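Local coordinates for protein bifunctional cytochrome P450/NADPH--P450 reductase (Deinococcus aerius, PDB 7F3H) that probably hydroxylates organic substrates at its heme iron, as a self-sufficient cytochrome P450 drawing electrons from NADPH through a fused reductase, at residues 221-226 against 235-240; 104-109 against 250-255; 291-296 against 319-324. One frame throughout, in Å; residues are numbered along the deposited sequence.

How the contacts relate
All three contacts are buried within one cytochrome P450 fold, but their chemistry differs. Contacts 1 and 3 join helices, while contact 2 sets helix 98-107 against the loop leading into helix 254-285. Contacts 1 and 2 are neighbours, their centres 12 Å apart: helix 236-242, which supplies half of contact 1, also touches both segments of contact 2, with Met240 CG lying 3.6 Å from Leu107 CD2. Contact 1 combines an aliphatic cluster with a direct salt bridge, whereas contact 2 is purely apolar across its segments. Contact 3, centred about 36 Å from the centre of contact 2, joins helices 287-300 and 317-329 through a small apolar touch, a water and a carboxylate bonded to the start of helix 317-329.

Contact 1: residues 221-226 against 235-240; sequences EVIRER and DLLGLM
The N-cap of helix 236-242, Asp235, also takes part in a salt bridge with Arg226, which meets it end-on from near the end of helix 199-227. Arg226 NH1 lies 2.8 Å from Asp235 OD1, while Arg226 NH2 gives a nearly straight bond (173°) of 3.0 Å to the syn side of Asp235 OD2. The two planes are turned 37° apart, and NH1 reaches OD1 from above the carboxylate. Gly238 N comes to the same Asp235 OD1 from the opposite face at 3.0 Å, so OD1 serves guanidinium and helix end together. A bend at chi2 (82°) steers the Arg226 chain toward this carboxylate. In the P450 fold these are the G and H helices, with Ile257 of the long helix 254-285 touching both Ile223 and Leu237. Leu237 packs beside the ion pair: its CD2 rests 3.7 Å from Val222 CG1 and equally near Arg226 NH2, and its CD1 meets Ile223 CG1 at 3.9 Å. A leucine at Asp235 would probably leave the Arg226 guanidinium without its counter-charge and the amide of Gly238 without its capping acceptor.

Contact 2: residues 104-109 against 250-255; sequences HRILLP and ERLSDE
Ile106 and Leu252 meet tip to tip, and this pair carries most of the contact. The CD1 methyl of Ile106 sits 3.7 Å from Leu252 CG and 4.0 Å from Leu252 CD2, and it also passes 4.2 Å from the carbonyl oxygen Glu250 O. An extended outer branch, with chi2 at -176°, carries the Ile106 methyl outward from its helix to the leucine. No hydrogen bond crosses between the two segments, which bury 132 Å² in all. Around this pair, helix 236-242 supplies the next layer: Leu239 packs on Ile106 and Met240 on Leu252. Ala243 of the following loop touches Ile106, and Ile257 of helix 254-285 lies against Leu252. In P450 terms, the C helix (98-107), through its later turns, here faces the extended lead-in to the long helix that begins at Asp254. Polar bonds farther out probably help to position both sides. Lys102, one turn before Ile106 on the same helix, bonds through NZ to both Glu250 OE1 and the carbonyl oxygen of Arg251, tying the lead-in to the C helix. Arg105 forms a salt bridge with Asp245. Beyond Leu252, Ser253 is the N-cap of helix 254-285, its OG bonded to Asn256 N, and Asp254 pairs with Arg227 from the end of the G helix.

Contact 3: residues 291-296 against 319-324; sequences AQAYAE and PRILDE
Ala293 of helix 287-300 and Ile321 of helix 317-329 make the one apolar side-chain touch of this contact, Ala293 CB lying 3.8 Å from Ile321 CD1. The short alanine lets the terminal methyl of Ile321 approach its helix: CG1 of Ile321 stands anti to the carbonyl carbon, and chi2 near 165° extends CD1 toward the alanine. Val317 of helix 317-329 and Leu423 of helix 408-425 also pack on Ala293, while Thr279 and Leu283 of helix 254-285 pack on Ile321, so the pair sits among four helices. Farther along, Glu296 OE2 comes within 4.3 Å of Pro319 CD, a loose van der Waals approach.

Between the two segments themselves the polar link is a water. It accepts a bond of 3.3 Å from Arg320 NH2 and a weak one of 3.2 Å from Gln292 NE2, and it lies in the plane of the Arg320 guanidinium at its edge. That guanidinium is held mainly by carboxylates, NH2 by Asp316 and NH1 by Asp380.

Glu296 finds its strongest partners at the start of the facing helix: OE1 accepts from the backbone N of Asp316 and of Val317, and OE2 from that of Ile318. The extended side chain, chi1 167° and chi2 158°, brings the carboxylate there. These are the J and K helices of the P450 fold, and one turn beyond Arg320 comes the ExxR motif, in which Glu324 is salt-bridged to Arg327 and to Arg381.

Three amide donors at a helix N-terminus would probably stabilise Glu296 as a buried anion, which suggests that this carboxylate contributes more to joining the J and K helices than the modest apolar touch.

Contact 1: residues 221-226 against 235-240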
loop_
_atom_site.group_PDB
_atom_site.type_symbol
_atom_site.label_atom_id
_atom_site.label_comp_id
_atom_site.label_asym_id
_atom_site.label_seq_id
_atom_site.Cartn_x
_atom_site.Cartn_y
_atom_site.Cartn_z
ATOM N N GLU A 221 15.964 -21.305 1.012
ATOM C CA GLU A 221 15.708 -22.704 0.801
ATOM C C GLU A 221 14.886 -22.912 -0.478
ATOM O O GLU A 221 15.317 -23.630 -1.400
ATOM C CB GLU A 221 15.098 -23.008 2.173
ATOM C CG GLU A 221 14.619 -24.173 2.992
ATOM C CD GLU A 221 13.128 -24.720 2.804
ATOM O OE1 GLU A 221 12.195 -23.962 2.269
ATOM O OE2 GLU A 221 12.841 -25.909 3.334
ATOM N N VAL A 222 13.794 -22.173 -0.622
ATOM C CA VAL A 222 13.034 -22.214 -1.871
ATOM C C VAL A 222 13.943 -21.880 -3.057
ATOM O O VAL A 222 13.891 -22.539 -4.115
ATOM C CB VAL A 222 11.824 -21.254 -1.800
ATOM C CG1 VAL A 222 11.246 -20.841 -3.186
ATOM C CG2 VAL A 222 10.814 -21.809 -0.852
ATOM N N ILE A 223 14.802 -20.874 -2.905
ATOM C CA ILE A 223 15.660 -20.428 -4.017
ATOM C C ILE A 223 16.678 -21.487 -4.415
ATOM O O ILE A 223 16.830 -21.799 -5.602
ATOM C CB ILE A 223 16.368 -19.097 -3.667
ATOM C CG1 ILE A 223 15.448 -17.923 -3.889
ATOM C CG2 ILE A 223 17.608 -18.918 -4.517
ATOM C CD1 ILE A 223 15.919 -16.658 -3.142
ATOM N N ARG A 224 17.380 -22.074 -3.437
ATOM C CA ARG A 224 18.484 -22.974 -3.817
ATOM C C ARG A 224 17.829 -24.133 -4.582
ATOM O O ARG A 224 18.472 -24.918 -5.322
ATOM C CB ARG A 224 19.183 -23.646 -2.639
ATOM C CG ARG A 224 18.734 -24.920 -2.004
ATOM C CD ARG A 224 19.579 -24.880 -0.843
ATOM N NE ARG A 224 18.935 -24.035 0.178
ATOM C CZ ARG A 224 19.414 -23.314 1.156
ATOM N NH1 ARG A 224 20.662 -22.940 1.234
ATOM N NH2 ARG A 224 18.523 -22.877 2.040
ATOM N N GLU A 225 16.528 -24.283 -4.298
ATOM C CA GLU A 225 16.070 -25.599 -4.256
ATOM C C GLU A 225 15.076 -25.675 -5.386
ATOM O O GLU A 225 14.741 -26.879 -5.812
ATOM C CB GLU A 225 15.695 -25.682 -2.768
ATOM C CG GLU A 225 15.400 -26.923 -1.972
ATOM C CD GLU A 225 16.512 -27.929 -2.173
ATOM O OE1 GLU A 225 17.575 -27.741 -2.742
ATOM O OE2 GLU A 225 16.519 -28.484 -1.052
ATOM N N ARG A 226 14.837 -24.555 -6.000
ATOM C CA ARG A 226 14.483 -24.189 -7.381
ATOM C C ARG A 226 15.680 -24.100 -8.378
ATOM O O ARG A 226 15.529 -24.346 -9.587
ATOM C CB ARG A 226 13.833 -22.845 -7.358
ATOM C CG ARG A 226 12.947 -22.496 -8.466
ATOM C CD ARG A 226 11.597 -23.113 -8.165
ATOM N NE ARG A 226 10.637 -22.757 -9.201
ATOM C CZ ARG A 226 9.866 -21.673 -9.181
ATOM N NH1 ARG A 226 9.005 -21.452 -10.167
ATOM N NH2 ARG A 226 9.936 -20.825 -8.166
ATOM N N ASP A 235 6.364 -17.930 -12.165
ATOM C CA ASP A 235 6.297 -16.972 -11.065
ATOM C C ASP A 235 7.417 -15.926 -11.162
ATOM O O ASP A 235 8.362 -16.045 -11.955
ATOM C CB ASP A 235 6.331 -17.716 -9.725
ATOM C CG ASP A 235 7.682 -18.375 -9.433
ATOM O OD1 ASP A 235 8.375 -18.781 -10.382
ATOM O OD2 ASP A 235 8.044 -18.526 -8.245
ATOM N N LEU A 236 7.317 -14.908 -10.290
ATOM C CA LEU A 236 8.301 -13.822 -10.273
ATOM C C LEU A 236 9.701 -14.324 -9.956
ATOM O O LEU A 236 10.674 -13.857 -10.555
ATOM C CB LEU A 236 7.906 -12.757 -9.252
ATOM C CG LEU A 236 6.906 -11.719 -9.730
ATOM C CD1 LEU A 236 6.505 -10.874 -8.556
ATOM C CD2 LEU A 236 7.508 -10.878 -10.811
ATOM N N LEU A 237 9.825 -15.245 -8.989
ATOM C CA LEU A 237 11.112 -15.876 -8.682
ATOM C C LEU A 237 11.740 -16.534 -9.913
ATOM O O LEU A 237 12.940 -16.370 -10.171
ATOM C CB LEU A 237 10.936 -16.903 -7.561
ATOM C CG LEU A 237 12.163 -17.746 -7.236
ATOM C CD1 LEU A 237 13.345 -16.837 -7.012
ATOM C CD2 LEU A 237 11.920 -18.615 -6.020
ATOM N N GLY A 238 10.964 -17.340 -10.642
ATOM C CA GLY A 238 11.486 -17.960 -11.850
ATOM C C GLY A 238 12.038 -16.951 -12.839
ATOM O O GLY A 238 13.029 -17.213 -13.525
ATOM N N LEU A 239 11.418 -15.775 -12.908
ATOM C CA LEU A 239 11.905 -14.713 -13.777
ATOM C C LEU A 239 13.193 -14.118 -13.236
ATOM O O LEU A 239 14.113 -13.819 -14.009
ATOM C CB LEU A 239 10.819 -13.641 -13.942
ATOM C CG LEU A 239 11.118 -12.424 -14.831
ATOM C CD1 LEU A 239 9.882 -11.915 -15.559
ATOM C CD2 LEU A 239 11.677 -11.291 -13.979
ATOM N N MET A 240 13.279 -13.931 -11.915
ATOM C CA MET A 240 14.496 -13.346 -11.365
ATOM C C MET A 240 15.672 -14.314 -11.416
ATOM O O MET A 240 16.824 -13.868 -11.322
ATOM C CB MET A 240 14.259 -12.887 -9.917
ATOM C CG MET A 240 13.247 -11.759 -9.746
ATOM S SD MET A 240 13.216 -10.972 -8.097
ATOM C CE MET A 240 12.108 -12.141 -7.273
#

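Contact 2: residues 104-109 against 250-255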
loop_
_atom_site.group_PDB
_atom_site.type_symbol
_atom_site.label_atom_id
_atom_site.label_comp_id
_atom_site.label_asym_id
_atom_site.label_seq_id
_atom_site.Cartn_x
_atom_site.Cartn_y
_atom_site.Cartn_z
ATOM N N HIS A 104 15.095 -2.981 -10.823
ATOM C CA HIS A 104 14.076 -2.162 -11.465
ATOM C C HIS A 104 13.916 -2.565 -12.928
ATOM O O HIS A 104 12.813 -2.909 -13.385
ATOM C CB HIS A 104 14.462 -0.678 -11.319
ATOM C CG HIS A 104 13.535 0.268 -12.021
ATOM N ND1 HIS A 104 12.208 0.412 -11.670
ATOM C CD2 HIS A 104 13.741 1.105 -13.069
ATOM C CE1 HIS A 104 11.641 1.305 -12.464
ATOM N NE2 HIS A 104 12.549 1.736 -13.323
ATOM N N ARG A 105 15.023 -2.549 -13.682
ATOM C CA ARG A 105 14.928 -2.850 -15.106
ATOM C C ARG A 105 14.530 -4.302 -15.348
ATOM O O ARG A 105 13.820 -4.588 -16.310
ATOM C CB ARG A 105 16.236 -2.504 -15.791
ATOM C CG ARG A 105 16.521 -0.997 -15.781
ATOM C CD ARG A 105 17.796 -0.719 -16.532
ATOM N NE ARG A 105 18.989 -1.306 -15.905
ATOM C CZ ARG A 105 19.757 -0.665 -15.025
ATOM N NH1 ARG A 105 19.446 0.577 -14.656
ATOM N NH2 ARG A 105 20.841 -1.260 -14.520
ATOM N N ILE A 106 14.958 -5.232 -14.491
ATOM C CA ILE A 106 14.552 -6.626 -14.659
ATOM C C ILE A 106 13.055 -6.797 -14.382
ATOM O O ILE A 106 12.336 -7.459 -15.143
ATOM C CB ILE A 106 15.404 -7.550 -13.768
ATOM C CG1 ILE A 106 16.847 -7.621 -14.300
ATOM C CG2 ILE A 106 14.766 -8.948 -13.687
ATOM C CD1 ILE A 106 17.741 -8.592 -13.551
ATOM N N LEU A 107 12.562 -6.200 -13.298
ATOM C CA LEU A 107 11.221 -6.512 -12.807
ATOM C C LEU A 107 10.095 -5.715 -13.478
ATOM O O LEU A 107 8.997 -6.275 -13.607
ATOM C CB LEU A 107 11.153 -6.324 -11.285
ATOM C CG LEU A 107 11.864 -7.415 -10.455
ATOM C CD1 LEU A 107 11.897 -7.063 -8.971
ATOM C CD2 LEU A 107 11.300 -8.818 -10.680
ATOM N N LEU A 108 10.327 -4.462 -13.956
ATOM C CA LEU A 108 9.265 -3.710 -14.645
ATOM C C LEU A 108 8.478 -4.500 -15.670
ATOM O O LEU A 108 7.237 -4.415 -15.656
ATOM C CB LEU A 108 9.743 -2.447 -15.385
ATOM C CG LEU A 108 9.849 -1.111 -14.682
ATOM C CD1 LEU A 108 10.477 -0.056 -15.580
ATOM C CD2 LEU A 108 8.367 -0.729 -14.405
ATOM N N PRO A 109 9.092 -5.228 -16.600
ATOM C CA PRO A 109 8.265 -5.941 -17.577
ATOM C C PRO A 109 7.394 -6.983 -16.927
ATOM O O PRO A 109 6.296 -7.244 -17.430
ATOM C CB PRO A 109 9.317 -6.594 -18.491
ATOM C CG PRO A 109 10.530 -5.760 -18.324
ATOM C CD PRO A 109 10.532 -5.365 -16.892
ATOM N N GLU A 250 23.937 -8.508 -16.345
ATOM C CA GLU A 250 24.050 -9.276 -15.111
ATOM C C GLU A 250 22.700 -9.798 -14.628
ATOM O O GLU A 250 21.660 -9.178 -14.844
ATOM C CB GLU A 250 24.667 -8.387 -14.024
ATOM C CG GLU A 250 26.091 -7.915 -14.356
ATOM C CD GLU A 250 26.677 -6.987 -13.302
ATOM O OE1 GLU A 250 26.445 -7.224 -12.098
ATOM O OE2 GLU A 250 27.383 -6.025 -13.682
ATOM N N ARG A 251 22.731 -10.953 -13.961
ATOM C CA ARG A 251 21.564 -11.465 -13.260
ATOM C C ARG A 251 21.548 -10.928 -11.832
ATOM O O ARG A 251 22.533 -10.362 -11.338
ATOM C CB ARG A 251 21.547 -12.995 -13.237
ATOM C CG ARG A 251 21.122 -13.659 -14.538
ATOM C CD ARG A 251 21.019 -15.174 -14.406
ATOM N NE ARG A 251 22.335 -15.801 -14.254
ATOM C CZ ARG A 251 22.853 -16.233 -13.098
ATOM N NH1 ARG A 251 22.162 -16.133 -11.963
ATOM N NH2 ARG A 251 24.066 -16.787 -13.079
ATOM N N LEU A 252 20.401 -11.078 -11.172
ATOM C CA LEU A 252 20.331 -10.714 -9.770
ATOM C C LEU A 252 21.028 -11.795 -8.956
ATOM O O LEU A 252 20.904 -12.982 -9.270
ATOM C CB LEU A 252 18.870 -10.556 -9.341
ATOM C CG LEU A 252 18.082 -9.376 -9.923
ATOM C CD1 LEU A 252 16.733 -9.316 -9.275
ATOM C CD2 LEU A 252 18.794 -8.066 -9.698
ATOM N N SER A 253 21.792 -11.385 -7.933
ATOM C CA SER A 253 22.340 -12.319 -6.946
ATOM C C SER A 253 21.229 -13.042 -6.192
ATOM O O SER A 253 20.085 -12.579 -6.110
ATOM C CB SER A 253 23.245 -11.612 -5.944
ATOM O OG SER A 253 22.497 -10.936 -4.951
ATOM N N ASP A 254 21.607 -14.151 -5.546
ATOM C CA ASP A 254 20.633 -14.909 -4.759
ATOM C C ASP A 254 20.195 -14.108 -3.534
ATOM O O ASP A 254 19.001 -14.081 -3.196
ATOM C CB ASP A 254 21.217 -16.269 -4.348
ATOM C CG ASP A 254 21.232 -17.319 -5.497
ATOM O OD1 ASP A 254 20.536 -17.189 -6.543
ATOM O OD2 ASP A 254 21.962 -18.312 -5.320
ATOM N N GLU A 255 21.144 -13.415 -2.893
ATOM C CA GLU A 255 20.805 -12.559 -1.764
ATOM C C GLU A 255 19.767 -11.527 -2.186
ATOM O O GLU A 255 18.721 -11.368 -1.545
ATOM C CB GLU A 255 22.049 -11.811 -1.275
ATOM C CG GLU A 255 21.917 -11.269 0.115
ATOM C CD GLU A 255 22.948 -10.227 0.449
ATOM O OE1 GLU A 255 23.505 -9.648 -0.486
ATOM O OE2 GLU A 255 23.245 -10.015 1.644
#

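Contact 3: residues 291-296 against 319-324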
loop_
_atom_site.group_PDB
_atom_site.type_symbol
_atom_site.label_atom_id
_atom_site.label_comp_id
_atom_site.label_asym_id
_atom_site.label_seq_id
_atom_site.Cartn_x
_atom_site.Cartn_y
_atom_site.Cartn_z
ATOM N N ALA A 291 -24.604 -0.194 -5.081
ATOM C CA ALA A 291 -25.652 -0.677 -5.984
ATOM C C ALA A 291 -25.141 -0.753 -7.416
ATOM O O ALA A 291 -25.358 -1.751 -8.119
ATOM C CB ALA A 291 -26.901 0.215 -5.898
ATOM N N GLN A 292 -24.468 0.316 -7.858
ATOM C CA GLN A 292 -23.898 0.345 -9.210
ATOM C C GLN A 292 -22.892 -0.780 -9.413
ATOM O O GLN A 292 -22.836 -1.397 -10.487
ATOM C CB GLN A 292 -23.195 1.677 -9.464
ATOM C CG GLN A 292 -24.080 2.905 -9.562
ATOM C CD GLN A 292 -23.234 4.171 -9.664
ATOM O OE1 GLN A 292 -23.046 4.897 -8.685
ATOM N NE2 GLN A 292 -22.689 4.417 -10.848
ATOM N N ALA A 293 -22.080 -1.061 -8.389
ATOM C CA ALA A 293 -21.104 -2.147 -8.509
ATOM C C ALA A 293 -21.784 -3.524 -8.586
ATOM O O ALA A 293 -21.336 -4.413 -9.334
ATOM C CB ALA A 293 -20.110 -2.084 -7.353
ATOM N N TYR A 294 -22.822 -3.746 -7.781
ATOM C CA TYR A 294 -23.589 -4.981 -7.915
ATOM C C TYR A 294 -24.158 -5.130 -9.334
ATOM O O TYR A 294 -24.191 -6.235 -9.901
ATOM C CB TYR A 294 -24.707 -5.011 -6.884
ATOM C CG TYR A 294 -24.371 -5.523 -5.483
ATOM C CD1 TYR A 294 -23.743 -6.747 -5.287
ATOM C CD2 TYR A 294 -24.797 -4.818 -4.351
ATOM C CE1 TYR A 294 -23.500 -7.224 -3.997
ATOM C CE2 TYR A 294 -24.573 -5.274 -3.100
ATOM C CZ TYR A 294 -23.929 -6.471 -2.908
ATOM O OH TYR A 294 -23.726 -6.894 -1.609
ATOM N N ALA A 295 -24.659 -4.030 -9.900
ATOM C CA ALA A 295 -25.182 -4.056 -11.266
ATOM C C ALA A 295 -24.103 -4.469 -12.272
ATOM O O ALA A 295 -24.358 -5.266 -13.187
ATOM C CB ALA A 295 -25.767 -2.686 -11.624
ATOM N N GLU A 296 -22.907 -3.885 -12.153
ATOM C CA GLU A 296 -21.800 -4.252 -13.040
ATOM C C GLU A 296 -21.471 -5.744 -12.922
ATOM O O GLU A 296 -21.335 -6.453 -13.933
ATOM C CB GLU A 296 -20.597 -3.370 -12.717
ATOM C CG GLU A 296 -19.292 -3.788 -13.306
ATOM C CD GLU A 296 -18.305 -2.619 -13.389
ATOM O OE1 GLU A 296 -18.308 -1.881 -14.414
ATOM O OE2 GLU A 296 -17.524 -2.430 -12.424
ATOM N N PRO A 319 -13.119 -0.466 -10.983
ATOM C CA PRO A 319 -11.899 0.349 -11.062
ATOM C C PRO A 319 -12.079 1.781 -10.569
ATOM O O PRO A 319 -11.208 2.307 -9.866
ATOM C CB PRO A 319 -11.559 0.312 -12.562
ATOM C CG PRO A 319 -12.158 -0.927 -13.062
ATOM C CD PRO A 319 -13.404 -1.136 -12.270
ATOM N N ARG A 320 -13.162 2.462 -10.950
ATOM C CA ARG A 320 -13.279 3.860 -10.536
ATOM C C ARG A 320 -13.547 3.971 -9.039
ATOM O O ARG A 320 -13.038 4.892 -8.374
ATOM C CB ARG A 320 -14.358 4.527 -11.364
ATOM C CG ARG A 320 -13.911 4.787 -12.809
ATOM C CD ARG A 320 -14.933 5.627 -13.572
ATOM N NE ARG A 320 -16.138 4.879 -13.912
ATOM C CZ ARG A 320 -17.384 5.209 -13.553
ATOM N NH1 ARG A 320 -17.623 6.296 -12.807
ATOM N NH2 ARG A 320 -18.406 4.447 -13.955
ATOM N N ILE A 321 -14.266 2.998 -8.483
ATOM C CA ILE A 321 -14.408 2.899 -7.034
ATOM C C ILE A 321 -13.045 2.858 -6.378
ATOM O O ILE A 321 -12.799 3.553 -5.387
ATOM C CB ILE A 321 -15.210 1.641 -6.646
ATOM C CG1 ILE A 321 -16.698 1.845 -6.903
ATOM C CG2 ILE A 321 -14.938 1.274 -5.195
ATOM C CD1 ILE A 321 -17.452 0.551 -6.873
ATOM N N LEU A 322 -12.156 2.009 -6.905
ATOM C CA LEU A 322 -10.846 1.848 -6.282
ATOM C C LEU A 322 -10.030 3.132 -6.389
ATOM O O LEU A 322 -9.393 3.548 -5.407
ATOM C CB LEU A 322 -10.099 0.660 -6.894
ATOM C CG LEU A 322 -10.552 -0.752 -6.471
ATOM C CD1 LEU A 322 -9.789 -1.847 -7.242
ATOM C CD2 LEU A 322 -10.363 -0.982 -4.969
ATOM N N ASP A 323 -10.078 3.792 -7.555
ATOM C CA ASP A 323 -9.378 5.064 -7.742
ATOM C C ASP A 323 -9.816 6.085 -6.688
ATOM O O ASP A 323 -8.978 6.713 -6.016
ATOM C CB ASP A 323 -9.642 5.607 -9.154
ATOM C CG ASP A 323 -8.943 4.803 -10.267
ATOM O OD1 ASP A 323 -7.922 4.124 -10.010
ATOM O OD2 ASP A 323 -9.415 4.871 -11.429
ATOM N N GLU A 324 -11.141 6.228 -6.490
ATOM C CA GLU A 324 -11.653 7.179 -5.503
ATOM C C GLU A 324 -11.397 6.714 -4.058
ATOM O O GLU A 324 -11.163 7.549 -3.165
ATOM C CB GLU A 324 -13.148 7.441 -5.771
ATOM C CG GLU A 324 -13.867 8.483 -4.888
ATOM C CD GLU A 324 -13.406 9.942 -5.056
ATOM O OE1 GLU A 324 -12.327 10.198 -5.654
ATOM O OE2 GLU A 324 -14.142 10.836 -4.557
HETATM O O HOH W 1 -20.944 6.182 -12.855
#